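Local coordinates for tyrosinase (Burkholderia thailandensis, PDB 5ZRD) that catalyses the hydroxylation of monophenols to catechols at a dinuclear copper site, as a tyrosinase that works efficiently at acidic pH, at the interface of chains A and B. Sequence-based numbering; all coordinates share one arbitrary frame. Chains: chain A/B, Tyrosinase.

Contact 1: the interface of chains A and B. Residues chain A 261, 344-347; chain B 261, 345-347.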
loop_
_atom_site.group_PDB
_atom_site.type_symbol
_atom_site.label_atom_id
_atom_site.label_comp_id
_atom_site.label_asym_id
_atom_site.label_seq_id
_atom_site.Cartn_x
_atom_site.Cartn_y
_atom_site.Cartn_z
ATOM N N VAL A 261 9.520 -24.445 -22.197
ATOM C CA VAL A 261 10.268 -23.522 -23.039
ATOM C C VAL A 261 11.254 -24.327 -23.910
ATOM O O VAL A 261 11.423 -24.060 -25.134
ATOM C CB VAL A 261 10.951 -22.403 -22.220
ATOM C CG1 VAL A 261 11.791 -21.472 -23.094
ATOM C CG2 VAL A 261 9.927 -21.582 -21.448
ATOM N N ARG A 344 21.950 -20.811 -16.619
ATOM C CA ARG A 344 21.725 -19.510 -15.989
ATOM C C ARG A 344 20.617 -18.754 -16.741
ATOM O O ARG A 344 20.658 -18.581 -17.942
ATOM C CB ARG A 344 23.021 -18.685 -15.948
ATOM C CG ARG A 344 23.650 -18.535 -14.566
ATOM C CD ARG A 344 24.382 -19.783 -14.064
ATOM N NE ARG A 344 25.749 -19.959 -14.581
ATOM C CZ ARG A 344 26.829 -20.264 -13.846
ATOM N NH1 ARG A 344 27.988 -20.516 -14.439
ATOM N NH2 ARG A 344 26.747 -20.326 -12.527
ATOM N N ASN A 345 19.618 -18.337 -16.008
ATOM C CA ASN A 345 18.583 -17.402 -16.457
ATOM C C ASN A 345 17.596 -18.066 -17.418
ATOM O O ASN A 345 16.815 -17.334 -18.066
ATOM C CB ASN A 345 19.165 -16.120 -17.050
ATOM C CG ASN A 345 19.741 -15.192 -15.988
ATOM O OD1 ASN A 345 19.109 -14.958 -14.975
ATOM N ND2 ASN A 345 20.911 -14.619 -16.222
ATOM N N TYR A 346 17.634 -19.399 -17.513
ATOM C CA TYR A 346 16.629 -20.144 -18.239
ATOM C C TYR A 346 15.295 -20.065 -17.486
ATOM O O TYR A 346 15.270 -20.066 -16.285
ATOM C CB TYR A 346 17.038 -21.606 -18.431
ATOM C CG TYR A 346 16.424 -22.283 -19.633
ATOM C CD1 TYR A 346 16.900 -22.035 -20.899
ATOM C CD2 TYR A 346 15.401 -23.226 -19.514
ATOM C CE1 TYR A 346 16.395 -22.688 -22.014
ATOM C CE2 TYR A 346 14.847 -23.853 -20.625
ATOM C CZ TYR A 346 15.345 -23.566 -21.890
ATOM O OH TYR A 346 14.879 -24.186 -23.018
ATOM N N PRO A 347 14.182 -20.027 -18.210
ATOM C CA PRO A 347 12.902 -20.057 -17.514
ATOM C C PRO A 347 12.885 -21.250 -16.559
ATOM O O PRO A 347 13.308 -22.341 -16.945
ATOM C CB PRO A 347 11.863 -20.175 -18.636
ATOM C CG PRO A 347 12.511 -19.390 -19.732
ATOM C CD PRO A 347 13.951 -19.872 -19.648
ATOM N N VAL B 261 20.762 -15.613 -22.506
ATOM C CA VAL B 261 20.341 -16.946 -22.222
ATOM C C VAL B 261 20.756 -17.871 -23.382
ATOM O O VAL B 261 21.241 -18.998 -23.151
ATOM C CB VAL B 261 18.827 -17.029 -21.929
ATOM C CG1 VAL B 261 18.375 -18.468 -21.740
ATOM C CG2 VAL B 261 18.502 -16.268 -20.665
ATOM N N ASN B 345 7.789 -17.749 -24.709
ATOM C CA ASN B 345 8.202 -17.816 -23.311
ATOM C C ASN B 345 9.736 -17.794 -23.159
ATOM O O ASN B 345 10.238 -18.046 -22.073
ATOM C CB ASN B 345 7.573 -19.034 -22.619
ATOM C CG ASN B 345 6.062 -18.926 -22.485
ATOM O OD1 ASN B 345 5.523 -17.891 -22.091
ATOM N ND2 ASN B 345 5.357 -19.986 -22.837
ATOM N N TYR B 346 10.488 -17.616 -24.231
ATOM C CA TYR B 346 11.942 -17.431 -24.077
ATOM C C TYR B 346 12.194 -16.184 -23.224
ATOM O O TYR B 346 11.451 -15.234 -23.321
ATOM C CB TYR B 346 12.628 -17.240 -25.433
ATOM C CG TYR B 346 14.058 -17.705 -25.479
ATOM C CD1 TYR B 346 14.376 -19.051 -25.350
ATOM C CD2 TYR B 346 15.094 -16.803 -25.645
ATOM C CE1 TYR B 346 15.694 -19.481 -25.371
ATOM C CE2 TYR B 346 16.417 -17.215 -25.651
ATOM C CZ TYR B 346 16.721 -18.562 -25.504
ATOM O OH TYR B 346 18.022 -18.982 -25.555
ATOM N N PRO B 347 13.274 -16.154 -22.433
ATOM C CA PRO B 347 13.611 -14.846 -21.769
ATOM C C PRO B 347 13.763 -13.703 -22.792
ATOM O O PRO B 347 14.312 -13.926 -23.887
ATOM C CB PRO B 347 14.912 -15.155 -21.024
ATOM C CG PRO B 347 14.770 -16.639 -20.734
ATOM C CD PRO B 347 14.264 -17.170 -22.063
#

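Contact 2: the interface of chains A and B. Residues chain A 66-67, 70-71, 74; chain B 66-67, 70, 74.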
loop_
_atom_site.group_PDB
_atom_site.type_symbol
_atom_site.label_atom_id
_atom_site.label_comp_id
_atom_site.label_asym_id
_atom_site.label_seq_id
_atom_site.Cartn_x
_atom_site.Cartn_y
_atom_site.Cartn_z
ATOM N N PRO A 66 1.498 -6.281 1.540
ATOM C CA PRO A 66 1.516 -5.164 0.601
ATOM C C PRO A 66 1.323 -5.652 -0.841
ATOM O O PRO A 66 0.673 -4.971 -1.620
ATOM C CB PRO A 66 2.825 -4.418 0.849
ATOM C CG PRO A 66 3.383 -5.003 2.146
ATOM C CD PRO A 66 2.717 -6.348 2.347
ATOM N N VAL A 67 1.781 -6.849 -1.169
ATOM C CA VAL A 67 1.515 -7.428 -2.513
ATOM C C VAL A 67 0.023 -7.769 -2.650
ATOM O O VAL A 67 -0.579 -7.507 -3.702
ATOM C CB VAL A 67 2.384 -8.670 -2.809
ATOM C CG1 VAL A 67 2.010 -9.328 -4.112
ATOM C CG2 VAL A 67 3.865 -8.368 -2.815
ATOM N N LEU A 70 -2.029 -4.910 -3.860
ATOM C CA LEU A 70 -1.728 -4.193 -5.130
ATOM C C LEU A 70 -2.922 -4.237 -6.110
ATOM O O LEU A 70 -3.673 -5.208 -6.146
ATOM C CB LEU A 70 -0.498 -4.831 -5.783
ATOM C CG LEU A 70 0.820 -4.632 -5.049
ATOM C CD1 LEU A 70 1.869 -5.616 -5.566
ATOM C CD2 LEU A 70 1.285 -3.186 -5.187
ATOM N N PRO A 71 -3.061 -3.201 -6.971
ATOM C CA PRO A 71 -4.045 -3.251 -8.040
ATOM C C PRO A 71 -3.675 -4.293 -9.096
ATOM O O PRO A 71 -2.556 -4.780 -9.091
ATOM C CB PRO A 71 -4.079 -1.859 -8.691
ATOM C CG PRO A 71 -2.876 -1.141 -8.147
ATOM C CD PRO A 71 -2.447 -1.876 -6.892
ATOM N N ASP A 74 -0.436 -4.435 -11.211
ATOM C CA ASP A 74 0.800 -4.309 -10.466
ATOM C C ASP A 74 1.116 -5.572 -9.705
ATOM O O ASP A 74 2.269 -5.785 -9.272
ATOM C CB ASP A 74 0.671 -3.162 -9.448
ATOM C CG ASP A 74 0.717 -1.766 -10.076
ATOM O OD1 ASP A 74 0.914 -1.624 -11.302
ATOM O OD2 ASP A 74 0.497 -0.785 -9.319
ATOM N N PRO B 66 1.714 2.339 -5.844
ATOM C CA PRO B 66 1.669 1.166 -4.961
ATOM C C PRO B 66 2.955 0.320 -5.015
ATOM O O PRO B 66 3.456 -0.136 -3.979
ATOM C CB PRO B 66 0.474 0.367 -5.477
ATOM C CG PRO B 66 -0.403 1.407 -6.179
ATOM C CD PRO B 66 0.588 2.376 -6.794
ATOM N N VAL B 67 3.526 0.179 -6.208
ATOM C CA VAL B 67 4.782 -0.599 -6.396
ATOM C C VAL B 67 5.947 0.168 -5.760
ATOM O O VAL B 67 6.803 -0.448 -5.104
ATOM C CB VAL B 67 5.045 -0.881 -7.889
ATOM C CG1 VAL B 67 6.366 -1.594 -8.098
ATOM C CG2 VAL B 67 3.893 -1.650 -8.533
ATOM N N LEU B 70 6.379 -0.570 -2.083
ATOM C CA LEU B 70 6.569 -1.960 -1.550
ATOM C C LEU B 70 7.886 -2.064 -0.783
ATOM O O LEU B 70 8.837 -1.384 -1.124
ATOM C CB LEU B 70 6.578 -2.988 -2.689
ATOM C CG LEU B 70 5.255 -3.160 -3.444
ATOM C CD1 LEU B 70 5.478 -3.886 -4.764
ATOM C CD2 LEU B 70 4.223 -3.889 -2.586
ATOM N N ASP B 74 9.466 -7.239 -1.739
ATOM C CA ASP B 74 8.271 -7.360 -2.552
ATOM C C ASP B 74 8.407 -6.550 -3.816
ATOM O O ASP B 74 7.599 -6.670 -4.735
ATOM C CB ASP B 74 7.035 -6.871 -1.762
ATOM C CG ASP B 74 6.756 -7.706 -0.498
ATOM O OD1 ASP B 74 7.261 -8.860 -0.388
ATOM O OD2 ASP B 74 6.037 -7.208 0.413
#

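Contact 1: the interface of chains A and B
The phenol ring of A:Tyr346 meets B:Val261 at its rim, where CD1 stands 4.0 Å from the valine methyl CG1. One face of this ring is taken by its own neighbour, A:Pro347, whose CD rides 3.4 Å above the ring plane, displaced toward the rim. The valine methyl arrives tilted toward that same side of the plane, and the two side chains cross at about a right angle. B:Tyr346 repeats the arrangement, with B:Pro347 CD over one face and CD1 turned to A:Val261. Each tyrosine has CG anti to the backbone N (chi1 -154° in A:Tyr346), which brings its ring against the proline that follows. A flat aromatic suits this place because it backs the proline within its own chain and offers a rim carbon to the other.

Valine suits the surface of helix 256-265: it is short and branched, and both methyls touch the partner. CG2, anti to the carbonyl carbon, takes the asparagine, B:Val261 CG2 lying 3.7 Å from A:Asn345 CB. Asparagine tolerates the positive phi that turns the loop here (74° in A:Asn345). Its backbone carbonyl, rather than its amide, faces the partner: A:Asn345 O sits 3.3 Å from B:Val261 CG2, a van der Waals contact. The patch is therefore held by shape and apolar packing, without polar bonding between the chains. At its middle the two copies of Pro347 cross at about a right angle, rigid rings set against each other near the two-fold axis, with A:Pro347 CD 3.5 Å from B:Pro347 CG.

Contact 2: the interface of chains A and B
A:Leu70 reaches across to B:Pro66 and to its own copy, B:Leu70. From CB the chain leaves with CG anti to the carbonyl carbon (chi1 -68°), and CB and CG serve as the stem that carries both methyls to the partner. At the fork both methyls meet the matching leucine, tip to tip about the two-fold axis: CD1 lies 4.1 Å from B:Leu70 CD1, and CD2 lies 4.0 Å from B:Leu70 CD2. CD2 also packs on the proline ring, 3.7 Å from B:Pro66 CB, and touches that residue's carbonyl carbon. Leucine suits this position because its forked tip can serve two apolar partners at once.

B:Pro66 belongs to the short helix 65-68, where a proline in the first turn costs no helical amide bond and presents a compact hydrocarbon face. A:Pro71 crosses this ring at about a right angle, its CD 3.9 Å from B:Pro66 CG, so the pyrrolidine is met by a leucine and by a second proline.

At the flank, B:Val67 turns CG2 to A:Asp74, coming within 3.5 Å of the carboxylate carbon CG. The aspartate lends this contact its carbon stem as well as its carboxylate, whose OD2 passes 3.9 Å from B:Pro66 CG as a packing neighbour and makes no bond across. The twin follows the same plan: A:Val67 CG2 lies 3.7 Å from B:Asp74 CB. The match is not exact, for B:Pro66 buries 46 Å² against 16 Å² for A:Pro66. The site forms a small apolar patch that joins two copies in the deposited assembly, though the structure alone does not show that this pairing exists in solution.

The C-alpha centres of contact 1 and contact 2 are about 25 Å apart, and the two share no residue. Contact 1 draws on helix 256-265 and the loop at 345-347, contact 2 on helix 65-68 and the loop that follows it. In each a residue meets its own copy, so one two-fold axis relates the chains in both. Two separated apolar patches would resist rocking of one subunit against the other better than either alone. Neither includes the copper-binding histidines, so any role would be in packing of the chains rather than directly in catalysis; the deposited assembly has four chains, and the structure alone does not show whether this pairing is the biological one.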